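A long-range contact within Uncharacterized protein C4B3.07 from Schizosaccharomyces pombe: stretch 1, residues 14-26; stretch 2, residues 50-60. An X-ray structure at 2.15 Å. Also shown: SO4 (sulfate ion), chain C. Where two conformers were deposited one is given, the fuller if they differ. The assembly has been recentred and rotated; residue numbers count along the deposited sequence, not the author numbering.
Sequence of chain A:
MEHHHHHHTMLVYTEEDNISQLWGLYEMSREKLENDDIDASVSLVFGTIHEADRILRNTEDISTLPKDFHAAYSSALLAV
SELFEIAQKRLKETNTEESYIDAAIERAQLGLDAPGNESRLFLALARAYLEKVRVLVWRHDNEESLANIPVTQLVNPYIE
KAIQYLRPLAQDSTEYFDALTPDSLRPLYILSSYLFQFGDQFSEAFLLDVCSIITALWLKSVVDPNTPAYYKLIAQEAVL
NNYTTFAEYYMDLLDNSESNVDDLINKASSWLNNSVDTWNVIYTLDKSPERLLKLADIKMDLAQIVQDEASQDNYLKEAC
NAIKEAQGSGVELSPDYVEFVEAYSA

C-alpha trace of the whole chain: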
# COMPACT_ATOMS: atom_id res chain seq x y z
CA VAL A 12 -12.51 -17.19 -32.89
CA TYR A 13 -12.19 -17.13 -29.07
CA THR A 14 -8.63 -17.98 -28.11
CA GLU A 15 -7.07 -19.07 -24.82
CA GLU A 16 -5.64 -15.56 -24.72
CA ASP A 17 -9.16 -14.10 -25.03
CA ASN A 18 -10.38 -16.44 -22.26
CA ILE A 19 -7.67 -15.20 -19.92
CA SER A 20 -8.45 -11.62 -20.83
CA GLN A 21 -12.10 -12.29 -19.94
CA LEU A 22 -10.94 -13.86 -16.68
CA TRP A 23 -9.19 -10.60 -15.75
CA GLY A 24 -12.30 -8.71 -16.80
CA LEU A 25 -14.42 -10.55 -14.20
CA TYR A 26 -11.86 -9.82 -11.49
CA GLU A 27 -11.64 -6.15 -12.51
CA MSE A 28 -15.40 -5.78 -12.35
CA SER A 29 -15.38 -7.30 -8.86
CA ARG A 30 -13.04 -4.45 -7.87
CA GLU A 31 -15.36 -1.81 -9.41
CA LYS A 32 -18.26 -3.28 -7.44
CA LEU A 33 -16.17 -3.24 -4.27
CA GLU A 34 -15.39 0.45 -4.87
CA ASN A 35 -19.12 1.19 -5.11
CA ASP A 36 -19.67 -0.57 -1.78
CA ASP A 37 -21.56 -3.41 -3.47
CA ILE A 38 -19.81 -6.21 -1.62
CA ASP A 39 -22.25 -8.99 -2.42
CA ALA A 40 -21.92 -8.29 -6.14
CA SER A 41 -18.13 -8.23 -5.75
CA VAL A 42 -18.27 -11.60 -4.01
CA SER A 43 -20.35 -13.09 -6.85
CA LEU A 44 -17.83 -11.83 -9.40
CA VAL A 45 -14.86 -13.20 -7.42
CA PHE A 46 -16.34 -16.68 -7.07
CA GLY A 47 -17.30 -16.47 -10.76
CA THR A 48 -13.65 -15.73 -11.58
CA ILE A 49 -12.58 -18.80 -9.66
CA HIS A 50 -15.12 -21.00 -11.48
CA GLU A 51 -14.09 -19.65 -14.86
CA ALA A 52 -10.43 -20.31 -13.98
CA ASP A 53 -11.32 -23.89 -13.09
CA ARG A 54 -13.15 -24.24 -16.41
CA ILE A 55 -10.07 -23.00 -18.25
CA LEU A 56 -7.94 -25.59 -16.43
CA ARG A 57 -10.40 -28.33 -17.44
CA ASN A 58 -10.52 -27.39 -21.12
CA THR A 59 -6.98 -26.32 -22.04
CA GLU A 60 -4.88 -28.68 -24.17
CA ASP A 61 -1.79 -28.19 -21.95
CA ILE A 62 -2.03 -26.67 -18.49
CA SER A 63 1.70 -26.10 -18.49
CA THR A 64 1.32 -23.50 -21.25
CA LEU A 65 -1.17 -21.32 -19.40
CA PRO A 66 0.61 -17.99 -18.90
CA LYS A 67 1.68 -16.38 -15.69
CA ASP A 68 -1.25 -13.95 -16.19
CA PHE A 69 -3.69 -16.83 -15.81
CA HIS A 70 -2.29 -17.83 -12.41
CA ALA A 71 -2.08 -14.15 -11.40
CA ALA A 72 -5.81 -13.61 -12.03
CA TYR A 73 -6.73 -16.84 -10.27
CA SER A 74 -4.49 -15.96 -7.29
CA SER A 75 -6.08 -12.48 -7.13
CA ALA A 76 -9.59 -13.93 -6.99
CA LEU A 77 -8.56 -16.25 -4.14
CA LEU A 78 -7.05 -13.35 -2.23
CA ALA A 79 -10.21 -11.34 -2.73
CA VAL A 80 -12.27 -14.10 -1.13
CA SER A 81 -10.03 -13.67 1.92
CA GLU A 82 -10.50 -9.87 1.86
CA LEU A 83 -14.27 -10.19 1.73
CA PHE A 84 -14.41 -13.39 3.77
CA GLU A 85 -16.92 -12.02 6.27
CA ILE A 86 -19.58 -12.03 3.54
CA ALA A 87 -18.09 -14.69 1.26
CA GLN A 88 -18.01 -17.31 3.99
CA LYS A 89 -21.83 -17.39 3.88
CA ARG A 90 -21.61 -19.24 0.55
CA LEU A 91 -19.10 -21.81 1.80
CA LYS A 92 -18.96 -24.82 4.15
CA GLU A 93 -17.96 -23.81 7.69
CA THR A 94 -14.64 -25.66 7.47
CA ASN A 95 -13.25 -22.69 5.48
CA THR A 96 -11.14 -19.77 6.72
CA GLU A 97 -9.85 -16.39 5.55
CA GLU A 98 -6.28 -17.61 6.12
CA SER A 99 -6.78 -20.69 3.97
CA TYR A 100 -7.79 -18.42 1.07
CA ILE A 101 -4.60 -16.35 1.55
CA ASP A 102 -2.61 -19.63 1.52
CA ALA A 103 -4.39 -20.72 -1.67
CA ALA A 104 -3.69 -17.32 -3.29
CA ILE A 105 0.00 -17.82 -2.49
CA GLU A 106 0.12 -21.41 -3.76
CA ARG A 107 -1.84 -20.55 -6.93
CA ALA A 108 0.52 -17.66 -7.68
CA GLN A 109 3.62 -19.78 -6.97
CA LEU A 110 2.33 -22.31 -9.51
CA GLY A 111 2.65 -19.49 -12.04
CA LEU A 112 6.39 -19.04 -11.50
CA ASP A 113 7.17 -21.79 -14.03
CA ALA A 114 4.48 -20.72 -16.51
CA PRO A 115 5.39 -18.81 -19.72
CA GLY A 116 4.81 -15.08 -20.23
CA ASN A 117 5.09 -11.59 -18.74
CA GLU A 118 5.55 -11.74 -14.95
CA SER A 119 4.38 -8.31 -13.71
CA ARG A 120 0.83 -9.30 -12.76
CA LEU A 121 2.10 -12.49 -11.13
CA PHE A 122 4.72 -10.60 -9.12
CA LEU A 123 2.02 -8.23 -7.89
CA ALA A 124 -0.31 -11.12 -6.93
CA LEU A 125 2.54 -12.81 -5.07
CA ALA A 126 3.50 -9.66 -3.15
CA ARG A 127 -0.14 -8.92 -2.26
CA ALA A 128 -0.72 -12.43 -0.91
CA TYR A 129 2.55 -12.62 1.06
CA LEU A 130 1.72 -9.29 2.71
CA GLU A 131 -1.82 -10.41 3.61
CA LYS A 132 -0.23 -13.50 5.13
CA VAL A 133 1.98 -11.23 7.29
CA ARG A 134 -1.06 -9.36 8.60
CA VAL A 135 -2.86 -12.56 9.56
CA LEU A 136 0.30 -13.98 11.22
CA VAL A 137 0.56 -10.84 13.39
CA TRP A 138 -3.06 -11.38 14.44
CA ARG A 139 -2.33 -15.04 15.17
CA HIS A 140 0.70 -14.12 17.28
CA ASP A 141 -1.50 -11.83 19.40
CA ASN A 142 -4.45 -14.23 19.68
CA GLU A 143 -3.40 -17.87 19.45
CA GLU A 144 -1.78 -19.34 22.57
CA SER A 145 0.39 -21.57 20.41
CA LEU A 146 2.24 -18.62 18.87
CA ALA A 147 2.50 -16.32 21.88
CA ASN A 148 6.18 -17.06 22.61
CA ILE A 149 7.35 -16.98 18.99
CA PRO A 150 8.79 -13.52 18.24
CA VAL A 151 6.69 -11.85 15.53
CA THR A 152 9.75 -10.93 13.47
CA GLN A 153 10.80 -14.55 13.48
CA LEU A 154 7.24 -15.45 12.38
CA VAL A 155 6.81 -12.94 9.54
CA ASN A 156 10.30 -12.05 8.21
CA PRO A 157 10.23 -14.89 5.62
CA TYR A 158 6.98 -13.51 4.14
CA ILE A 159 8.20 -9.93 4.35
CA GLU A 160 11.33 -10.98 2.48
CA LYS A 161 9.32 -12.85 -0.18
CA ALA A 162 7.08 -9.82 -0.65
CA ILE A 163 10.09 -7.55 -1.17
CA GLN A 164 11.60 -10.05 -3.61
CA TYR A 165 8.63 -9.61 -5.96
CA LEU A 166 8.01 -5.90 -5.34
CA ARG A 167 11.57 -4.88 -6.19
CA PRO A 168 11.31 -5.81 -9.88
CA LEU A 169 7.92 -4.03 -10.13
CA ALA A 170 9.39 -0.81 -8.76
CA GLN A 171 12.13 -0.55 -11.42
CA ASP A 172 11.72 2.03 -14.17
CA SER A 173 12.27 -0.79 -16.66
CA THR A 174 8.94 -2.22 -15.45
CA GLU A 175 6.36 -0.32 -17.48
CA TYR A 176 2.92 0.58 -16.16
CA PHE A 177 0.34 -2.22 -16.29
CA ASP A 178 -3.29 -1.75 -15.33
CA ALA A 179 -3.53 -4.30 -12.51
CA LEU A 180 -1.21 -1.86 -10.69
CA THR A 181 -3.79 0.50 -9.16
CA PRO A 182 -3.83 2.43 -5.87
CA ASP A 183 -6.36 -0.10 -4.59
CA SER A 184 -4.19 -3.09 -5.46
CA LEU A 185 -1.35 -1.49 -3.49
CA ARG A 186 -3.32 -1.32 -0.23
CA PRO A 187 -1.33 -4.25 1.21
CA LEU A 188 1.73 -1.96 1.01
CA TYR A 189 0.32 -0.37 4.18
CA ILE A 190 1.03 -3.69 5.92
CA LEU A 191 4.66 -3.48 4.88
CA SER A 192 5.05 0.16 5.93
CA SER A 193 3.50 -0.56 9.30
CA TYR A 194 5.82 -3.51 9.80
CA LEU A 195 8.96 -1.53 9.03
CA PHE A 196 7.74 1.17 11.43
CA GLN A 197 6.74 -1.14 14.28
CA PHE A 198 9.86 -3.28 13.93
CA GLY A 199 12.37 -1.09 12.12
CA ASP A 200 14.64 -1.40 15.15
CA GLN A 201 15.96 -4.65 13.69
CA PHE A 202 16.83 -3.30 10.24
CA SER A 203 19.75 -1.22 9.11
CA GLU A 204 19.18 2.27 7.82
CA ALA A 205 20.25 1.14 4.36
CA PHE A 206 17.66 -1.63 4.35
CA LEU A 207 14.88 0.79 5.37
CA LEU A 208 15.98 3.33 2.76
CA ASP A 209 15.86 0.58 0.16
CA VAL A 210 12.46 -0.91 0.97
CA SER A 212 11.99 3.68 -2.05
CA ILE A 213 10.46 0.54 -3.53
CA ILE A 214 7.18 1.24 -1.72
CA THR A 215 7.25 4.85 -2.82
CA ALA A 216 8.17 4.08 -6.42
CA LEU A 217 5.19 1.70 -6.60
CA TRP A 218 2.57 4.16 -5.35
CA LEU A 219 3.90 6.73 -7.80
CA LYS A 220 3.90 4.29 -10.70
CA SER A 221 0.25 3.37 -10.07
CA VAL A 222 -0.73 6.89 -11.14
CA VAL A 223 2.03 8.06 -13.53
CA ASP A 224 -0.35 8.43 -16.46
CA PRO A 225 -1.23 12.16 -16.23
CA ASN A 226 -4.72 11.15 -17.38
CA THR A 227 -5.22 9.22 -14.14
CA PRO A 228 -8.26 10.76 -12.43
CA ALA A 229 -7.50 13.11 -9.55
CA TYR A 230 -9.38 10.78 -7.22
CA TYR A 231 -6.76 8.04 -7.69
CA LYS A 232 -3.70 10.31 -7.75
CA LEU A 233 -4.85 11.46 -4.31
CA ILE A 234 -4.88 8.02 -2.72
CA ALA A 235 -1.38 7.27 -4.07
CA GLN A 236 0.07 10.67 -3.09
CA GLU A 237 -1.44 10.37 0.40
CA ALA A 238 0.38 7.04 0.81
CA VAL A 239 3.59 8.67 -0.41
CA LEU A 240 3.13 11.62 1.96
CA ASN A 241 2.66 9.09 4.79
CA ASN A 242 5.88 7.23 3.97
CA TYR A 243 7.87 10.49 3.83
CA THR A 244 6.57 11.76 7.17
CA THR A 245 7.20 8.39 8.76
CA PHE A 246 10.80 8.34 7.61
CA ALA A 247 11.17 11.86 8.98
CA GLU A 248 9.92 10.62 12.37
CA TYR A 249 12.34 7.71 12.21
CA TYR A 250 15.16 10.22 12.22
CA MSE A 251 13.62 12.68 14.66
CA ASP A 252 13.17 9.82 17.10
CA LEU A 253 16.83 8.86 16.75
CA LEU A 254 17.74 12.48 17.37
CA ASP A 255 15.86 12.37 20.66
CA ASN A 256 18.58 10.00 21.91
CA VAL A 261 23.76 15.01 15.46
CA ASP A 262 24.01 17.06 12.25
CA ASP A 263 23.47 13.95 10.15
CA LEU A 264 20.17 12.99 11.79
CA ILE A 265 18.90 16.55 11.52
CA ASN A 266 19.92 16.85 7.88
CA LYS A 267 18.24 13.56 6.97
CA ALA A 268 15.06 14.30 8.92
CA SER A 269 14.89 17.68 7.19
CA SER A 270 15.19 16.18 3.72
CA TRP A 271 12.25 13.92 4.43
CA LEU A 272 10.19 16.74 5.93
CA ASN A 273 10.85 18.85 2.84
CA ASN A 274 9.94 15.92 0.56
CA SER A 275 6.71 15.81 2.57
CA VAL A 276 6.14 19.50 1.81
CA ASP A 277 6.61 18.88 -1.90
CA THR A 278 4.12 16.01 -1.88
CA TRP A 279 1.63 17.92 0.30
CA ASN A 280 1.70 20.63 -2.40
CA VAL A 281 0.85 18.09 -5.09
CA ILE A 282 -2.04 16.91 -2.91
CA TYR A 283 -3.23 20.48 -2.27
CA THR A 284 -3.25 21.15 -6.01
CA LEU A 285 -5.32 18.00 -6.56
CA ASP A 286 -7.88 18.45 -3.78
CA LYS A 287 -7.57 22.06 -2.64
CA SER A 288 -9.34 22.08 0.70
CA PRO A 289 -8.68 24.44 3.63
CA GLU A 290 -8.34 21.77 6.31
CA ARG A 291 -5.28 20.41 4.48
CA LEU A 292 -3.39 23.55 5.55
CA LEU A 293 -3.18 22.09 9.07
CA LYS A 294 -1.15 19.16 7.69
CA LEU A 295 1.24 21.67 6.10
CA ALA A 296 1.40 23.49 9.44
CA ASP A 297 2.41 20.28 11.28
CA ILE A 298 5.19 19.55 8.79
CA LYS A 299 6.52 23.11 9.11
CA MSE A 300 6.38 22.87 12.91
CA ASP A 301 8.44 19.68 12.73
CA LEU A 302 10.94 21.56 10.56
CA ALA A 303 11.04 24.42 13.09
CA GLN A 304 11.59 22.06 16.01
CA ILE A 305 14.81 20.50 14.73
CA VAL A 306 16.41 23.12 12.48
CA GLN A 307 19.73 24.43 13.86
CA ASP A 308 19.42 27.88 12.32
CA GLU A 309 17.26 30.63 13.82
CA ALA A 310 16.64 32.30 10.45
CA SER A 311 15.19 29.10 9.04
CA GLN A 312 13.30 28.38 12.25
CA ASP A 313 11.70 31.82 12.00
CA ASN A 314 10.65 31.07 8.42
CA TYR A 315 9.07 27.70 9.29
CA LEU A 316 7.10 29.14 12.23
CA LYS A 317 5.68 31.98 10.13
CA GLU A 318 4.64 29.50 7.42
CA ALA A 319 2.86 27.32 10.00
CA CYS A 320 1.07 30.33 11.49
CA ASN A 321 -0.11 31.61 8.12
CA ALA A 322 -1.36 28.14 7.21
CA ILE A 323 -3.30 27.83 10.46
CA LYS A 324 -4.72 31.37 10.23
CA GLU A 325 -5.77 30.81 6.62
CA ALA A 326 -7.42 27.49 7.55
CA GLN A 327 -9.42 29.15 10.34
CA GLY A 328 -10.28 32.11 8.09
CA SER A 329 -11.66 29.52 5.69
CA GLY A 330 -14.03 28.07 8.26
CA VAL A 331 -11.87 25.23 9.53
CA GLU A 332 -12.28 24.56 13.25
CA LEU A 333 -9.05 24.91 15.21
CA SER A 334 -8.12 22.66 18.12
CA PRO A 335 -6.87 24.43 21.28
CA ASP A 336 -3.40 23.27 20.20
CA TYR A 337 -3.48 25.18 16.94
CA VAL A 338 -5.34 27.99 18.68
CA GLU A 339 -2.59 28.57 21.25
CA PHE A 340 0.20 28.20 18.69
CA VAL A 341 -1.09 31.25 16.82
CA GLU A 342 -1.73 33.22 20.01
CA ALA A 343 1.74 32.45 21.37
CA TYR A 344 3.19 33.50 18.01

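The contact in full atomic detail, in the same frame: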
# COMPACT_ATOMS: atom_id res chain seq x y z
N THR A 14 -9.87 -17.29 -28.43
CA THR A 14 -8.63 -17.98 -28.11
C THR A 14 -8.42 -18.12 -26.60
O THR A 14 -9.14 -17.53 -25.79
CB THR A 14 -7.44 -17.23 -28.69
OG1 THR A 14 -7.33 -15.95 -28.06
CG2 THR A 14 -7.65 -17.02 -30.21
N GLU A 15 -7.44 -18.94 -26.23
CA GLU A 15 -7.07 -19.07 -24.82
C GLU A 15 -6.67 -17.70 -24.27
O GLU A 15 -6.95 -17.36 -23.12
CB GLU A 15 -5.92 -20.08 -24.68
CG GLU A 15 -5.47 -20.31 -23.25
CD GLU A 15 -4.53 -21.51 -23.13
OE1 GLU A 15 -3.29 -21.30 -23.04
OE2 GLU A 15 -5.04 -22.65 -23.14
N GLU A 16 -6.02 -16.90 -25.11
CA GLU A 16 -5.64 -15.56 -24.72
C GLU A 16 -6.87 -14.71 -24.41
O GLU A 16 -6.87 -13.97 -23.42
CB GLU A 16 -4.79 -14.88 -25.81
CG GLU A 16 -4.28 -13.50 -25.42
CD GLU A 16 -3.34 -12.89 -26.46
OE1 GLU A 16 -3.67 -12.98 -27.67
OE2 GLU A 16 -2.29 -12.34 -26.09
N ASP A 17 -7.89 -14.80 -25.26
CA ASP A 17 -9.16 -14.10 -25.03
C ASP A 17 -9.80 -14.53 -23.71
O ASP A 17 -10.20 -13.70 -22.91
CB ASP A 17 -10.15 -14.37 -26.16
CG ASP A 17 -9.71 -13.74 -27.48
OD1 ASP A 17 -9.11 -12.64 -27.44
OD2 ASP A 17 -9.94 -14.35 -28.55
N ASN A 18 -9.92 -15.84 -23.51
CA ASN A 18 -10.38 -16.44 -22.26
C ASN A 18 -9.71 -15.84 -21.03
O ASN A 18 -10.37 -15.55 -20.03
CB ASN A 18 -10.04 -17.92 -22.27
CG ASN A 18 -11.23 -18.79 -22.51
OD1 ASN A 18 -11.93 -19.17 -21.56
ND2 ASN A 18 -11.46 -19.15 -23.77
N ILE A 19 -8.39 -15.69 -21.08
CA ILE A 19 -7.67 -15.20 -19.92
C ILE A 19 -7.98 -13.73 -19.75
O ILE A 19 -8.17 -13.26 -18.63
CB ILE A 19 -6.15 -15.48 -20.04
CG1 ILE A 19 -5.90 -16.98 -19.96
CG2 ILE A 19 -5.36 -14.72 -18.97
CD1 ILE A 19 -4.59 -17.43 -20.58
N SER A 20 -8.08 -13.02 -20.86
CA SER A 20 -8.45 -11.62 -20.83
C SER A 20 -9.85 -11.45 -20.22
O SER A 20 -10.11 -10.50 -19.48
CB SER A 20 -8.39 -11.04 -22.24
OG SER A 20 -8.82 -9.70 -22.22
N GLN A 21 -10.76 -12.38 -20.52
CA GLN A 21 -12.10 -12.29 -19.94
C GLN A 21 -12.05 -12.61 -18.44
O GLN A 21 -12.80 -12.05 -17.64
CB GLN A 21 -13.09 -13.19 -20.68
CG GLN A 21 -13.40 -12.72 -22.11
CD GLN A 21 -13.75 -11.22 -22.20
OE1 GLN A 21 -14.52 -10.70 -21.39
NE2 GLN A 21 -13.18 -10.54 -23.18
N LEU A 22 -11.13 -13.50 -18.07
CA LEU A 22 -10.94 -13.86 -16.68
C LEU A 22 -10.55 -12.62 -15.87
O LEU A 22 -11.12 -12.35 -14.80
CB LEU A 22 -9.89 -14.97 -16.57
CG LEU A 22 -9.69 -15.69 -15.25
CD1 LEU A 22 -10.95 -16.47 -14.87
CD2 LEU A 22 -8.46 -16.61 -15.37
N TRP A 23 -9.59 -11.85 -16.39
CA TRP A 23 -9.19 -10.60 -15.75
C TRP A 23 -10.34 -9.61 -15.68
O TRP A 23 -10.47 -8.87 -14.71
CB TRP A 23 -7.98 -9.98 -16.47
CG TRP A 23 -6.69 -10.47 -15.90
CD1 TRP A 23 -5.88 -11.43 -16.43
CD2 TRP A 23 -6.09 -10.06 -14.66
NE1 TRP A 23 -4.79 -11.64 -15.60
CE2 TRP A 23 -4.90 -10.81 -14.51
CE3 TRP A 23 -6.43 -9.13 -13.67
CZ2 TRP A 23 -4.05 -10.65 -13.41
CZ3 TRP A 23 -5.58 -8.97 -12.58
CH2 TRP A 23 -4.40 -9.73 -12.46
N GLY A 24 -11.17 -9.61 -16.72
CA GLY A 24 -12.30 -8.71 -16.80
C GLY A 24 -13.28 -8.92 -15.65
O GLY A 24 -13.76 -7.96 -15.07
N LEU A 25 -13.57 -10.18 -15.34
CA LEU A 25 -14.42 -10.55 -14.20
C LEU A 25 -13.83 -10.06 -12.88
O LEU A 25 -14.55 -9.49 -12.05
CB LEU A 25 -14.61 -12.06 -14.14
CG LEU A 25 -15.51 -12.67 -15.22
CD1 LEU A 25 -15.46 -14.20 -15.19
CD2 LEU A 25 -16.97 -12.15 -15.08
N TYR A 26 -12.54 -10.29 -12.69
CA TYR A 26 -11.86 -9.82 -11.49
C TYR A 26 -11.93 -8.30 -11.38
O TYR A 26 -12.20 -7.76 -10.30
CB TYR A 26 -10.40 -10.28 -11.44
CG TYR A 26 -9.69 -9.74 -10.21
CD1 TYR A 26 -9.94 -10.26 -8.94
CD2 TYR A 26 -8.83 -8.66 -10.30
CE1 TYR A 26 -9.32 -9.74 -7.81
CE2 TYR A 26 -8.22 -8.14 -9.19
CZ TYR A 26 -8.45 -8.68 -7.95
OH TYR A 26 -7.82 -8.14 -6.84
N HIS A 50 -14.47 -19.98 -10.65
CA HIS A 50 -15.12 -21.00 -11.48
C HIS A 50 -14.63 -20.96 -12.92
O HIS A 50 -14.38 -22.00 -13.54
CB HIS A 50 -16.64 -20.85 -11.46
CG HIS A 50 -17.25 -21.10 -10.11
ND1 HIS A 50 -18.26 -20.31 -9.59
CD2 HIS A 50 -16.99 -22.04 -9.18
CE1 HIS A 50 -18.60 -20.77 -8.41
NE2 HIS A 50 -17.84 -21.82 -8.12
N GLU A 51 -14.52 -19.76 -13.48
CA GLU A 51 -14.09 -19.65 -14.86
C GLU A 51 -12.64 -20.15 -14.98
O GLU A 51 -12.30 -20.82 -15.94
CB GLU A 51 -14.24 -18.22 -15.38
CG GLU A 51 -13.83 -18.04 -16.83
CD GLU A 51 -14.58 -18.97 -17.80
OE1 GLU A 51 -15.74 -19.36 -17.52
OE2 GLU A 51 -13.98 -19.31 -18.85
N ALA A 52 -11.82 -19.85 -13.98
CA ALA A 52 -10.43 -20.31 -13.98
C ALA A 52 -10.38 -21.83 -13.98
O ALA A 52 -9.59 -22.44 -14.71
CB ALA A 52 -9.66 -19.74 -12.77
N ASP A 53 -11.23 -22.43 -13.16
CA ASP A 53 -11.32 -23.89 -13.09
C ASP A 53 -11.74 -24.46 -14.45
O ASP A 53 -11.23 -25.49 -14.88
CB ASP A 53 -12.30 -24.34 -12.00
CG ASP A 53 -11.71 -24.22 -10.59
OD1 ASP A 53 -10.46 -24.11 -10.47
OD2 ASP A 53 -12.49 -24.22 -9.61
N ARG A 54 -12.67 -23.78 -15.11
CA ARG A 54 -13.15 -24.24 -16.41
C ARG A 54 -12.00 -24.19 -17.41
O ARG A 54 -11.83 -25.10 -18.22
CB ARG A 54 -14.33 -23.40 -16.91
CG ARG A 54 -15.04 -24.00 -18.14
CD ARG A 54 -16.26 -23.18 -18.57
NE ARG A 54 -17.10 -22.83 -17.42
CZ ARG A 54 -18.13 -23.55 -16.98
NH1 ARG A 54 -18.46 -24.68 -17.60
NH2 ARG A 54 -18.82 -23.15 -15.92
N ILE A 55 -11.21 -23.13 -17.34
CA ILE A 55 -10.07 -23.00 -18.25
C ILE A 55 -9.07 -24.13 -18.01
O ILE A 55 -8.54 -24.71 -18.96
CB ILE A 55 -9.40 -21.63 -18.13
CG1 ILE A 55 -10.33 -20.55 -18.69
CG2 ILE A 55 -8.07 -21.61 -18.85
CD1 ILE A 55 -9.87 -19.13 -18.41
N LEU A 56 -8.83 -24.47 -16.74
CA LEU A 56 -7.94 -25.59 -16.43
C LEU A 56 -8.47 -26.92 -16.98
O LEU A 56 -7.70 -27.76 -17.41
CB LEU A 56 -7.68 -25.68 -14.93
CG LEU A 56 -6.66 -24.65 -14.43
CD1 LEU A 56 -6.81 -24.40 -12.92
CD2 LEU A 56 -5.25 -25.10 -14.78
N ARG A 57 -9.79 -27.10 -16.96
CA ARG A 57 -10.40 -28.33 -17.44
C ARG A 57 -10.30 -28.48 -18.96
O ARG A 57 -10.15 -29.58 -19.46
CB ARG A 57 -11.87 -28.40 -17.04
CG ARG A 57 -12.11 -28.77 -15.59
CD ARG A 57 -13.55 -29.25 -15.36
NE ARG A 57 -14.52 -28.24 -15.75
CZ ARG A 57 -14.93 -27.25 -14.95
NH1 ARG A 57 -14.45 -27.13 -13.72
NH2 ARG A 57 -15.83 -26.38 -15.39
N ASN A 58 -10.39 -27.36 -19.67
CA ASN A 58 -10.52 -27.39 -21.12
C ASN A 58 -9.25 -27.11 -21.93
O ASN A 58 -9.25 -27.30 -23.13
CB ASN A 58 -11.60 -26.41 -21.57
CG ASN A 58 -12.97 -26.73 -21.00
OD1 ASN A 58 -13.77 -25.84 -20.76
ND2 ASN A 58 -13.24 -28.01 -20.79
N THR A 59 -8.19 -26.65 -21.29
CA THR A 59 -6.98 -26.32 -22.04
C THR A 59 -6.28 -27.60 -22.49
O THR A 59 -6.32 -28.61 -21.80
CB THR A 59 -6.02 -25.43 -21.22
OG1 THR A 59 -4.86 -25.11 -22.01
CG2 THR A 59 -5.57 -26.15 -19.97
N GLU A 60 -5.64 -27.55 -23.66
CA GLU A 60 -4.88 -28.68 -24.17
C GLU A 60 -3.67 -29.02 -23.30
O GLU A 60 -3.33 -30.20 -23.13
CB GLU A 60 -4.40 -28.40 -25.60
CG GLU A 60 -5.45 -28.63 -26.67
CD GLU A 60 -4.93 -28.29 -28.06
OE1 GLU A 60 -4.96 -27.09 -28.44
OE2 GLU A 60 -4.50 -29.21 -28.78
S SO4 C . -17.21 -27.48 -18.77
O1 SO4 C . -15.83 -27.96 -18.64
O2 SO4 C . -17.23 -26.16 -19.41
O3 SO4 C . -17.98 -28.40 -19.60
O4 SO4 C . -17.83 -27.40 -17.44
O HOH W 1 -5.53 -25.08 -25.27
O HOH W 2 -13.73 -20.88 -20.77
O HOH W 3 -12.56 -17.38 -20.10

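Residues 15-26 and 50-58 are both helical, and their axes run nearly antiparallel, with 165° between the N-to-C directions and a closest approach of 10.3 Å. The register follows from the nearest CA pairs: Leu22 CA to Glu51 CA is 6.8 Å, Asn18 CA to Ile55 CA 7.7 Å and Glu15 CA to Thr59 CA 7.8 Å. Each step is about one turn; Asn18, Leu22, Glu51 and Ile55 point toward the other stretch, Glu15 and Thr59 sideways. The first helix is capped by Thr14, whose OG1 (chi1 66°, p) accepts from Asp17 N at 3.1 Å.

The interface is modest, burying 351 Å² summed over both sides. Ile55 and Leu22 contribute the largest areas, 73 and 64 Å². Both Leu22 methyls reach Ala52 CB (CD1 4.1 Å, CD2 4.2 Å); Leu22 CD2 is 4.2 Å from Ile55 CD1, and CD1 3.8 Å from Glu51 CB. The small methyl of Ala52 points sideways yet still meets this branched leucine, and the aliphatic part of Glu51 adds apolar surface, also touched by Leu25 CD1 at 4.2 Å from Glu51 CB.

Polar contacts follow, toward the start of the first helix. Asn18 OD1 and Glu51 OE2 are 3.4 Å apart, but both are acceptors and cannot bond directly. Water 2 resolves the mismatch by donating to Asn18 OD1 at 2.6 Å and to Glu51 OE2 at 2.5 Å. Asn18 also packs against hydrocarbon, with OD1 3.6 Å from Ile55 CG1.

The direct hydrogen bond across the stretches lies where the second helix ends: Thr59 OG1 donates to Glu15 OE2 at 2.7 Å. Glu15 starts sideways, but its extended chain (chi1 and chi2 both t) carries the carboxylate to the threonine hydroxyl. Water 1 reinforces this end, donating to Glu15 OE2 at 3.3 Å and accepting from Glu60 N at 3.0 Å.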